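PDB 4Y9V: particle-associated lyase from Acinetobacter bacteriophage AP22, which binds the capsular saccharide of Acinetobacter baumannii as a phage tailspike and, as a lyase, probably degrades it. Local coordinates for residues L43-D48 and D72-L77; H120-T125 and V202-N207; Q441-N446 and I479-V484. All blocks are in the same frame, centred on the assembly; numbering follows the deposited sequence. Where two conformers were deposited one is given.

Contact 1 (L43-D48 and D72-L77). With EDO (1,2-ethanediol), chain J; EDO (1,2-ethanediol), chain G; EDO (1,2-ethanediol), chain I; EDO (1,2-ethanediol), chain F.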
loop_
_atom_site.group_PDB
_atom_site.type_symbol
_atom_site.label_atom_id
_atom_site.label_comp_id
_atom_site.label_asym_id
_atom_site.label_seq_id
_atom_site.Cartn_x
_atom_site.Cartn_y
_atom_site.Cartn_z
ATOM N N LEU A 43 32.147 -29.143 20.588
ATOM C CA LEU A 43 31.750 -27.891 19.932
ATOM C C LEU A 43 30.337 -27.953 19.373
ATOM O O LEU A 43 29.792 -26.875 19.070
ATOM C CB LEU A 43 32.762 -27.510 18.866
ATOM C CG LEU A 43 34.155 -27.155 19.416
ATOM C CD1 LEU A 43 35.159 -27.166 18.300
ATOM C CD2 LEU A 43 34.133 -25.850 20.160
ATOM N N THR A 44 29.756 -29.120 19.210
ATOM C CA THR A 44 28.423 -29.269 18.681
ATOM C C THR A 44 27.594 -30.156 19.622
ATOM O O THR A 44 28.011 -31.280 19.898
ATOM C CB THR A 44 28.431 -29.917 17.309
ATOM O OG1 THR A 44 29.390 -29.206 16.501
ATOM C CG2 THR A 44 27.090 -29.912 16.634
ATOM N N ALA A 45 26.430 -29.678 20.036
ATOM C CA ALA A 45 25.549 -30.444 20.895
ATOM C C ALA A 45 24.448 -31.113 20.044
ATOM O O ALA A 45 23.808 -30.476 19.226
ATOM C CB ALA A 45 24.907 -29.601 21.954
ATOM N N HIS A 46 24.266 -32.392 20.281
ATOM C CA HIS A 46 23.243 -33.212 19.646
ATOM C C HIS A 46 22.371 -33.873 20.679
ATOM O O HIS A 46 22.851 -34.410 21.657
ATOM C CB HIS A 46 23.909 -34.315 18.816
ATOM C CG HIS A 46 24.688 -33.847 17.631
ATOM N ND1 HIS A 46 24.041 -33.556 16.451
ATOM C CD2 HIS A 46 25.999 -33.617 17.433
ATOM C CE1 HIS A 46 24.959 -33.155 15.566
ATOM N NE2 HIS A 46 26.163 -33.198 16.142
ATOM N N LEU A 47 21.064 -33.954 20.393
ATOM C CA LEU A 47 20.161 -34.631 21.307
ATOM C C LEU A 47 20.580 -36.086 21.515
ATOM O O LEU A 47 20.477 -36.618 22.611
ATOM C CB LEU A 47 18.716 -34.527 20.811
ATOM C CG LEU A 47 17.674 -35.130 21.729
ATOM C CD1 LEU A 47 17.593 -34.367 23.047
ATOM C CD2 LEU A 47 16.331 -35.167 21.052
ATOM N N ASP A 48 21.058 -36.748 20.448
ATOM C CA ASP A 48 21.342 -38.181 20.555
ATOM C C ASP A 48 22.417 -38.478 21.608
ATOM O O ASP A 48 22.341 -39.534 22.250
ATOM C CB ASP A 48 21.779 -38.752 19.210
ATOM C CG ASP A 48 20.607 -39.180 18.327
ATOM O OD1 ASP A 48 19.673 -38.384 18.163
ATOM O OD2 ASP A 48 20.684 -40.283 17.766
ATOM N N ASP A 72 21.964 -27.468 31.534
ATOM C CA ASP A 72 23.372 -27.521 31.348
ATOM C C ASP A 72 23.834 -26.195 30.641
ATOM O O ASP A 72 25.069 -26.129 30.541
ATOM C CB ASP A 72 23.820 -28.764 30.569
ATOM C CG ASP A 72 23.704 -30.066 31.347
ATOM O OD1 ASP A 72 23.498 -30.053 32.593
ATOM O OD2 ASP A 72 23.852 -31.139 30.698
ATOM N N GLY A 73 22.961 -25.364 30.235
ATOM C CA GLY A 73 23.409 -24.148 29.556
ATOM C C GLY A 73 23.847 -24.359 28.125
ATOM O O GLY A 73 24.596 -23.535 27.564
ATOM N N VAL A 74 23.438 -25.470 27.474
ATOM C CA VAL A 74 23.734 -25.705 26.046
ATOM C C VAL A 74 23.073 -24.583 25.319
ATOM O O VAL A 74 21.875 -24.330 25.544
ATOM C CB VAL A 74 23.213 -27.068 25.622
ATOM C CG1 VAL A 74 23.172 -27.197 24.087
ATOM C CG2 VAL A 74 24.079 -28.166 26.233
ATOM N N LYS A 75 23.780 -23.918 24.421
ATOM C CA LYS A 75 23.212 -22.779 23.687
ATOM C C LYS A 75 22.790 -23.070 22.273
ATOM O O LYS A 75 22.204 -22.154 21.615
ATOM C CB LYS A 75 24.224 -21.636 23.685
ATOM C CG LYS A 75 24.502 -21.046 25.063
ATOM C CD LYS A 75 25.716 -20.259 25.307
ATOM C CE LYS A 75 25.669 -19.708 26.747
ATOM N NZ LYS A 75 25.754 -20.789 27.797
ATOM N N LYS A 76 23.029 -24.285 21.800
ATOM C CA LYS A 76 22.568 -24.619 20.450
ATOM C C LYS A 76 22.481 -26.129 20.416
ATOM O O LYS A 76 23.493 -26.826 20.596
ATOM C CB LYS A 76 23.553 -24.045 19.442
ATOM C CG LYS A 76 23.132 -24.219 18.002
ATOM C CD LYS A 76 24.108 -23.509 17.091
ATOM C CE LYS A 76 23.798 -23.656 15.649
ATOM N NZ LYS A 76 24.630 -22.754 14.753
ATOM N N LEU A 77 21.271 -26.633 20.158
ATOM C CA LEU A 77 21.036 -28.067 20.165
ATOM C C LEU A 77 20.576 -28.542 18.788
ATOM O O LEU A 77 19.561 -28.043 18.260
ATOM C CB LEU A 77 19.959 -28.433 21.185
ATOM C CG LEU A 77 19.626 -29.937 21.292
ATOM C CD1 LEU A 77 20.784 -30.710 21.880
ATOM C CD2 LEU A 77 18.334 -30.138 22.058
HETATM C C1 EDO J . 26.619 -26.211 21.903
HETATM O O1 EDO J . 26.042 -24.920 22.137
HETATM C C2 EDO J . 27.629 -26.553 22.952
HETATM O O2 EDO J . 27.037 -26.698 24.225
HETATM C C1 EDO G . 21.551 -34.704 14.575
HETATM O O1 EDO G . 21.501 -34.364 15.904
HETATM C C2 EDO G . 20.925 -33.646 13.633
HETATM O O2 EDO G . 21.698 -32.483 13.549
HETATM C C1 EDO I . 23.349 -42.342 18.447
HETATM O O1 EDO I . 23.059 -41.550 17.345
HETATM C C2 EDO I . 22.871 -43.774 18.472
HETATM O O2 EDO I . 21.417 -43.809 18.358
HETATM C C1 EDO F . 24.117 -35.648 30.590
HETATM O O1 EDO F . 24.325 -36.426 31.785
HETATM C C2 EDO F . 24.697 -34.283 30.782
HETATM O O2 EDO F . 24.016 -33.581 31.786
HETATM O O HOH W 1 25.382 -27.335 18.732
HETATM O O HOH W 2 25.915 -26.924 19.203
#

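Contact 2 (H120-T125 and V202-N207)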
loop_
_atom_site.group_PDB
_atom_site.type_symbol
_atom_site.label_atom_id
_atom_site.label_comp_id
_atom_site.label_asym_id
_atom_site.label_seq_id
_atom_site.Cartn_x
_atom_site.Cartn_y
_atom_site.Cartn_z
ATOM N N HIS A 120 10.439 -9.762 33.750
ATOM C CA HIS A 120 10.346 -8.378 34.158
ATOM C C HIS A 120 10.582 -8.226 35.649
ATOM O O HIS A 120 10.499 -9.182 36.435
ATOM C CB HIS A 120 8.990 -7.778 33.735
ATOM C CG HIS A 120 7.760 -8.322 34.404
ATOM N ND1 HIS A 120 6.529 -8.209 33.828
ATOM C CD2 HIS A 120 7.608 -8.926 35.609
ATOM C CE1 HIS A 120 5.639 -8.735 34.661
ATOM N NE2 HIS A 120 6.248 -9.195 35.744
ATOM N N THR A 121 10.848 -7.003 36.116
ATOM C CA THR A 121 10.769 -6.595 37.505
ATOM C C THR A 121 10.126 -5.198 37.523
ATOM O O THR A 121 10.370 -4.422 36.624
ATOM C CB THR A 121 12.087 -6.503 38.296
ATOM O OG1 THR A 121 12.983 -5.597 37.607
ATOM C CG2 THR A 121 12.800 -7.813 38.464
ATOM N N GLN A 122 9.371 -4.843 38.573
ATOM C CA GLN A 122 8.958 -3.472 38.790
ATOM C C GLN A 122 10.095 -2.718 39.405
ATOM O O GLN A 122 10.503 -2.993 40.560
ATOM C CB GLN A 122 7.733 -3.296 39.700
ATOM C CG GLN A 122 7.416 -1.813 39.893
ATOM C CD GLN A 122 6.153 -1.503 40.655
ATOM O OE1 GLN A 122 5.280 -2.368 40.808
ATOM N NE2 GLN A 122 6.046 -0.273 41.112
ATOM N N ILE A 123 10.652 -1.796 38.696
ATOM C CA ILE A 123 11.771 -1.007 39.190
ATOM C C ILE A 123 11.344 0.317 39.826
ATOM O O ILE A 123 12.033 0.769 40.730
ATOM C CB ILE A 123 12.827 -0.796 38.116
ATOM C CG1 ILE A 123 12.260 -0.227 36.805
ATOM C CG2 ILE A 123 13.639 -2.084 37.893
ATOM C CD1 ILE A 123 13.299 0.516 35.968
ATOM N N THR A 124 10.240 0.907 39.376
ATOM C CA THR A 124 9.881 2.222 39.897
ATOM C C THR A 124 8.438 2.546 39.530
ATOM O O THR A 124 7.673 1.673 39.101
ATOM C CB THR A 124 10.935 3.262 39.479
ATOM O OG1 THR A 124 10.733 4.485 40.182
ATOM C CG2 THR A 124 10.944 3.573 38.005
ATOM N N THR A 125 8.079 3.806 39.701
ATOM C CA THR A 125 6.762 4.358 39.418
ATOM C C THR A 125 6.957 5.657 38.631
ATOM O O THR A 125 8.025 6.285 38.654
ATOM C CB THR A 125 5.925 4.602 40.668
ATOM O OG1 THR A 125 6.623 5.500 41.520
ATOM C CG2 THR A 125 5.575 3.310 41.376
ATOM N N VAL A 202 3.030 1.856 37.068
ATOM C CA VAL A 202 4.260 1.197 37.426
ATOM C C VAL A 202 5.179 1.203 36.202
ATOM O O VAL A 202 4.736 1.256 35.053
ATOM C CB VAL A 202 4.055 -0.219 37.976
ATOM C CG1 VAL A 202 3.096 -0.153 39.174
ATOM C CG2 VAL A 202 3.542 -1.183 36.932
ATOM N N ILE A 203 6.492 1.122 36.488
ATOM C CA ILE A 203 7.530 1.051 35.477
ATOM C C ILE A 203 8.268 -0.293 35.663
ATOM O O ILE A 203 8.850 -0.531 36.725
ATOM C CB ILE A 203 8.516 2.213 35.574
ATOM C CG1 ILE A 203 7.835 3.589 35.551
ATOM C CG2 ILE A 203 9.588 2.108 34.500
ATOM C CD1 ILE A 203 7.056 3.900 34.280
ATOM N N LEU A 204 8.196 -1.131 34.653
ATOM C CA LEU A 204 8.853 -2.417 34.628
ATOM C C LEU A 204 10.103 -2.336 33.753
ATOM O O LEU A 204 10.131 -1.580 32.789
ATOM C CB LEU A 204 7.963 -3.525 34.082
ATOM C CG LEU A 204 6.503 -3.513 34.551
ATOM C CD1 LEU A 204 5.706 -4.619 33.875
ATOM C CD2 LEU A 204 6.406 -3.617 36.080
ATOM N N LYS A 205 11.098 -3.162 34.061
ATOM C CA LYS A 205 12.246 -3.361 33.206
ATOM C C LYS A 205 12.257 -4.789 32.718
ATOM O O LYS A 205 12.105 -5.706 33.568
ATOM C CB LYS A 205 13.542 -3.020 33.976
ATOM C CG LYS A 205 14.794 -3.210 33.167
ATOM C CD LYS A 205 16.008 -2.626 33.817
ATOM C CE LYS A 205 17.297 -3.062 33.131
ATOM N NZ LYS A 205 18.459 -2.253 33.572
ATOM N N VAL A 206 12.475 -4.996 31.433
ATOM C CA VAL A 206 12.445 -6.324 30.818
ATOM C C VAL A 206 13.843 -6.826 30.551
ATOM O O VAL A 206 14.696 -6.111 30.065
ATOM C CB VAL A 206 11.631 -6.278 29.499
ATOM C CG1 VAL A 206 11.523 -7.667 28.889
ATOM C CG2 VAL A 206 10.250 -5.680 29.721
ATOM N N ASN A 207 14.030 -8.125 30.822
ATOM C CA ASN A 207 15.243 -8.865 30.438
ATOM C C ASN A 207 14.794 -9.863 29.381
ATOM O O ASN A 207 14.158 -10.865 29.743
ATOM C CB ASN A 207 15.784 -9.581 31.687
ATOM C CG ASN A 207 17.081 -10.313 31.423
ATOM O OD1 ASN A 207 17.452 -10.444 30.290
ATOM N ND2 ASN A 207 17.722 -10.781 32.498
HETATM O O HOH W 3 14.130 -7.075 34.845
#

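Contact 3 (Q441-N446 and I479-V484)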
loop_
_atom_site.group_PDB
_atom_site.type_symbol
_atom_site.label_atom_id
_atom_site.label_comp_id
_atom_site.label_asym_id
_atom_site.label_seq_id
_atom_site.Cartn_x
_atom_site.Cartn_y
_atom_site.Cartn_z
ATOM N N GLN A 441 -25.922 3.444 18.936
ATOM C CA GLN A 441 -25.737 3.371 20.388
ATOM C C GLN A 441 -26.589 2.246 20.929
ATOM O O GLN A 441 -27.775 2.137 20.609
ATOM C CB GLN A 441 -26.053 4.713 21.038
ATOM C CG GLN A 441 -25.920 4.692 22.550
ATOM C CD GLN A 441 -26.066 6.079 23.163
ATOM O OE1 GLN A 441 -25.830 7.088 22.491
ATOM N NE2 GLN A 441 -26.421 6.112 24.435
ATOM N N SER A 442 -26.019 1.397 21.777
ATOM C CA SER A 442 -26.781 0.337 22.411
ATOM C C SER A 442 -27.833 0.916 23.363
ATOM O O SER A 442 -27.573 1.850 24.094
ATOM C CB SER A 442 -25.819 -0.510 23.249
ATOM O OG SER A 442 -26.539 -1.530 23.891
ATOM N N ASN A 443 -28.980 0.233 23.417
ATOM C CA ASN A 443 -29.942 0.578 24.464
ATOM C C ASN A 443 -29.374 0.344 25.843
ATOM O O ASN A 443 -29.838 0.997 26.811
ATOM C CB ASN A 443 -31.260 -0.178 24.260
ATOM C CG ASN A 443 -32.081 0.508 23.190
ATOM O OD1 ASN A 443 -32.172 1.753 23.191
ATOM N ND2 ASN A 443 -32.704 -0.200 22.300
ATOM N N ALA A 444 -28.364 -0.508 26.003
ATOM C CA ALA A 444 -27.763 -0.754 27.324
ATOM C C ALA A 444 -26.938 0.422 27.794
ATOM O O ALA A 444 -26.606 0.447 28.968
ATOM C CB ALA A 444 -26.921 -2.030 27.253
ATOM N N LEU A 445 -26.535 1.364 26.933
ATOM C CA LEU A 445 -25.843 2.556 27.338
ATOM C C LEU A 445 -26.941 3.617 27.567
ATOM O O LEU A 445 -27.378 4.294 26.630
ATOM C CB LEU A 445 -24.810 3.019 26.317
ATOM C CG LEU A 445 -24.019 4.247 26.744
ATOM C CD1 LEU A 445 -23.243 4.026 28.047
ATOM C CD2 LEU A 445 -23.049 4.634 25.649
ATOM N N ASN A 446 -27.456 3.677 28.772
ATOM C CA ASN A 446 -28.646 4.491 29.075
ATOM C C ASN A 446 -28.194 5.850 29.610
ATOM O O ASN A 446 -28.524 6.261 30.726
ATOM C CB ASN A 446 -29.586 3.787 30.028
ATOM C CG ASN A 446 -30.923 4.539 30.138
ATOM O OD1 ASN A 446 -31.301 5.446 29.377
ATOM N ND2 ASN A 446 -31.604 4.157 31.207
ATOM N N ILE A 479 -35.094 5.377 18.996
ATOM C CA ILE A 479 -35.196 6.632 18.265
ATOM C C ILE A 479 -35.857 7.673 19.152
ATOM O O ILE A 479 -36.956 7.429 19.716
ATOM C CB ILE A 479 -36.038 6.457 16.978
ATOM C CG1 ILE A 479 -35.705 5.245 16.156
ATOM C CG2 ILE A 479 -36.038 7.778 16.220
ATOM C CD1 ILE A 479 -34.308 5.292 15.736
ATOM N N GLY A 480 -35.220 8.807 19.347
ATOM C CA GLY A 480 -35.746 9.858 20.188
ATOM C C GLY A 480 -35.375 9.777 21.636
ATOM O O GLY A 480 -35.782 10.653 22.412
ATOM N N ARG A 481 -34.587 8.801 22.046
ATOM C CA ARG A 481 -34.124 8.717 23.429
ATOM C C ARG A 481 -33.010 9.700 23.643
ATOM O O ARG A 481 -33.204 10.748 24.261
ATOM C CB ARG A 481 -33.751 7.269 23.776
ATOM C CG ARG A 481 -33.197 7.129 25.190
ATOM C CD ARG A 481 -32.780 5.713 25.528
ATOM N NE ARG A 481 -31.587 5.342 24.754
ATOM C CZ ARG A 481 -30.739 4.374 25.131
ATOM N NH1 ARG A 481 -30.965 3.670 26.226
ATOM N NH2 ARG A 481 -29.637 4.179 24.387
ATOM N N TYR A 482 -31.805 9.427 23.073
ATOM C CA TYR A 482 -30.721 10.372 23.068
ATOM C C TYR A 482 -30.388 10.705 21.626
ATOM O O TYR A 482 -30.563 9.911 20.707
ATOM C CB TYR A 482 -29.434 9.788 23.740
ATOM C CG TYR A 482 -29.689 9.313 25.137
ATOM C CD1 TYR A 482 -30.054 10.193 26.146
ATOM C CD2 TYR A 482 -29.617 7.962 25.492
ATOM C CE1 TYR A 482 -30.316 9.780 27.443
ATOM C CE2 TYR A 482 -29.889 7.507 26.759
ATOM C CZ TYR A 482 -30.245 8.423 27.729
ATOM O OH TYR A 482 -30.545 8.068 29.031
ATOM N N THR A 483 -29.792 11.898 21.448
ATOM C CA THR A 483 -29.062 12.197 20.214
ATOM C C THR A 483 -27.667 11.611 20.348
ATOM O O THR A 483 -26.978 11.848 21.352
ATOM C CB THR A 483 -29.004 13.716 20.005
ATOM O OG1 THR A 483 -30.349 14.133 19.720
ATOM C CG2 THR A 483 -28.118 14.079 18.862
ATOM N N VAL A 484 -27.235 10.856 19.336
ATOM C CA VAL A 484 -25.823 10.468 19.234
ATOM C C VAL A 484 -25.100 11.664 18.631
ATOM O O VAL A 484 -25.436 12.041 17.507
ATOM C CB VAL A 484 -25.635 9.218 18.373
ATOM C CG1 VAL A 484 -24.162 8.946 18.187
ATOM C CG2 VAL A 484 -26.359 8.025 19.010
HETATM O O HOH W 4 -26.033 9.727 23.018
#

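Contact 1 (L43-D48 and D72-L77)
Ala-45 meets Val-74, Lys-76 and Leu-77, and its methyl touches all three. Its CB lies 3.7 Å from CG1 of Val-74. The same CB sits 3.4 Å from the carbonyl O of Lys-76. Leu-77 reaches further along 43-48. Its CG is anti to the backbone N (chi1 -180°). Its CD1 lies against the backbone where His-46 joins Leu-47, 3.6 Å from Leu-47 N. The Leu-47 and Leu-77 side chains meet more loosely, CD1 to CD2 at 4.4 Å. Val-65 and Val-69 of helix 63-71 join this apolar group.

No direct hydrogen bond crosses between the two segments. A water bridges them instead, modelled at two close sites. At the first it accepts from Ala-45 N at 2.9 Å and donates to Lys-76 O at 2.7 Å. The residues belong to the N-terminal part of the spike. There the short, weakly bonded strand 45-46 is outermost, within this chain, of a small parallel sheet and lies next to strand 77-79. His-46 is the N-cap of helix 47-54. Helix 63-71 ends in a Schellman motif at Gly-73, and the chain then turns toward Leu-77.

Polar ends outside the apolar group have other partners. His-46 ND1 is hydrogen-bonded at 2.7 Å to O1 of a 1,2-ethanediol, probably from the crystallisation liquor. That oxygen lies at the ring edge, near its plane. Asp-48 OD1 forms a salt bridge with Arg-82. Leu-43 and Thr-44 pack on His-46 of the second subunit.

Contact 2 (H120-T125 and V202-N207)
His-120 and Leu-204 lie side by side on one face of a strand pair and point the same way. Leu-204 CD1 approaches the imidazole obliquely, 3.7 Å from His-120 ND1. That nitrogen is hydrogen-bonded to the hydroxyl of Tyr-233, whose ring also meets the imidazole. The other methyl of Leu-204, CD2, rests on CA and CB of Gln-122.

Gln-122 and Val-202 cross at about a right angle. The glutamine chain is extended, with CG anti to the backbone N (chi1 178°), and its amide lies against Val-202. CG1 of Val-202 is 3.5 Å from Gln-122 OE1. The amide NE2 also donates to Thr-124 O at 3.2 Å, from above the carbonyl plane. Ile-203 N reaches the same oxygen from the opposite face at 2.9 Å, which leaves it gripped by two donors.

Thr-124, Ile-203 and Lys-205 are on the other face. The first two lie side by side and point the same way, Thr-124 CG2 3.7 Å from Ile-203 CB. Ile-123, the extra residue, crosses Lys-205 at a slant, its CG2 4.0 Å from the lysine CB. In the conformer given, Lys-205 NZ leads away to a salt bridge with Asp-150.

The backbones run antiparallel. Thr-121 and Lys-205 form a hydrogen-bonded pair with two N-H...O bonds. Past Gln-122 the register slips by one. Ile-123 N then donates to Ile-203 O at 3.0 Å, and Thr-124 N adds a weak bond to that oxygen. Two residues thus face one, a classic beta bulge in an antiparallel pair of the tailspike Ig-like domain.

Contact 3 (Q441-N446 and I479-V484)
Arg-481 has the most surface buried here, and its guanidinium reaches into the turn formed by Ser-442 to Leu-445. The chain is extended to CD and then bends, with chi3 at 69°. NH2 donates to Ser-442 O at 3.1 Å, and NH1 donates to Asn-443 O at 3.0 Å. Asn-443 OD1, positioned by a hydrogen bond with Thr-478 OG1, lies over the centre of one guanidinium face, 3.6 Å from Arg-481 CZ. On the opposite face is CE2 of Tyr-482, offset toward the rim.

Gln-441 crosses the arginine at about a right angle. Its NE2 donates to Leu-445 O at 3.0 Å, with the oxygen in the amide plane, and also to Glu-447 O. Its OE1 accepts from a water that also donates to Thr-483 O. Val-484 slides past the glutamine in the opposite direction, CG2 to OE1 3.6 Å.

The Tyr-482 ring is nearly parallel to the Gln-441 amide, their planes 8° apart. In the conformer given, its hydroxyl donates to Asn-446 OD1 at 2.8 Å, from above the amide carbonyl plane.

Loops 442-446 and 479-484 follow strands 435-441, which Gln-441 ends, and 470-476, neighbours in a parallel sheet of the pectin lyase-like beta-helix. The bonds to two turn carbonyls and a salt bridge from NH2 to Asp-476 would hold the guanidinium's rotation, with Asp-476 probably balancing its charge.

The three contacts follow one another along the chain and along the spike. Contact 1 is near the N-terminal end and contact 3 lies on the opposite side of the chain's centre, with centres 64 Å apart. Contact 2 lies between them in sequence. Its centre is 33 Å from that of contact 1 and 42 Å from that of contact 3. No two of them touch. The nearest atoms of contacts 1 and 2 are still about 13 Å apart. The bound capsular saccharide relates most clearly to contact 2. The His-120 side chain is about 14 Å from its N-acetylfucosamine unit, and the Ig-like range containing contact 2 also supplies Arg-166, Tyr-168 and Tyr-169 to the glycan pocket.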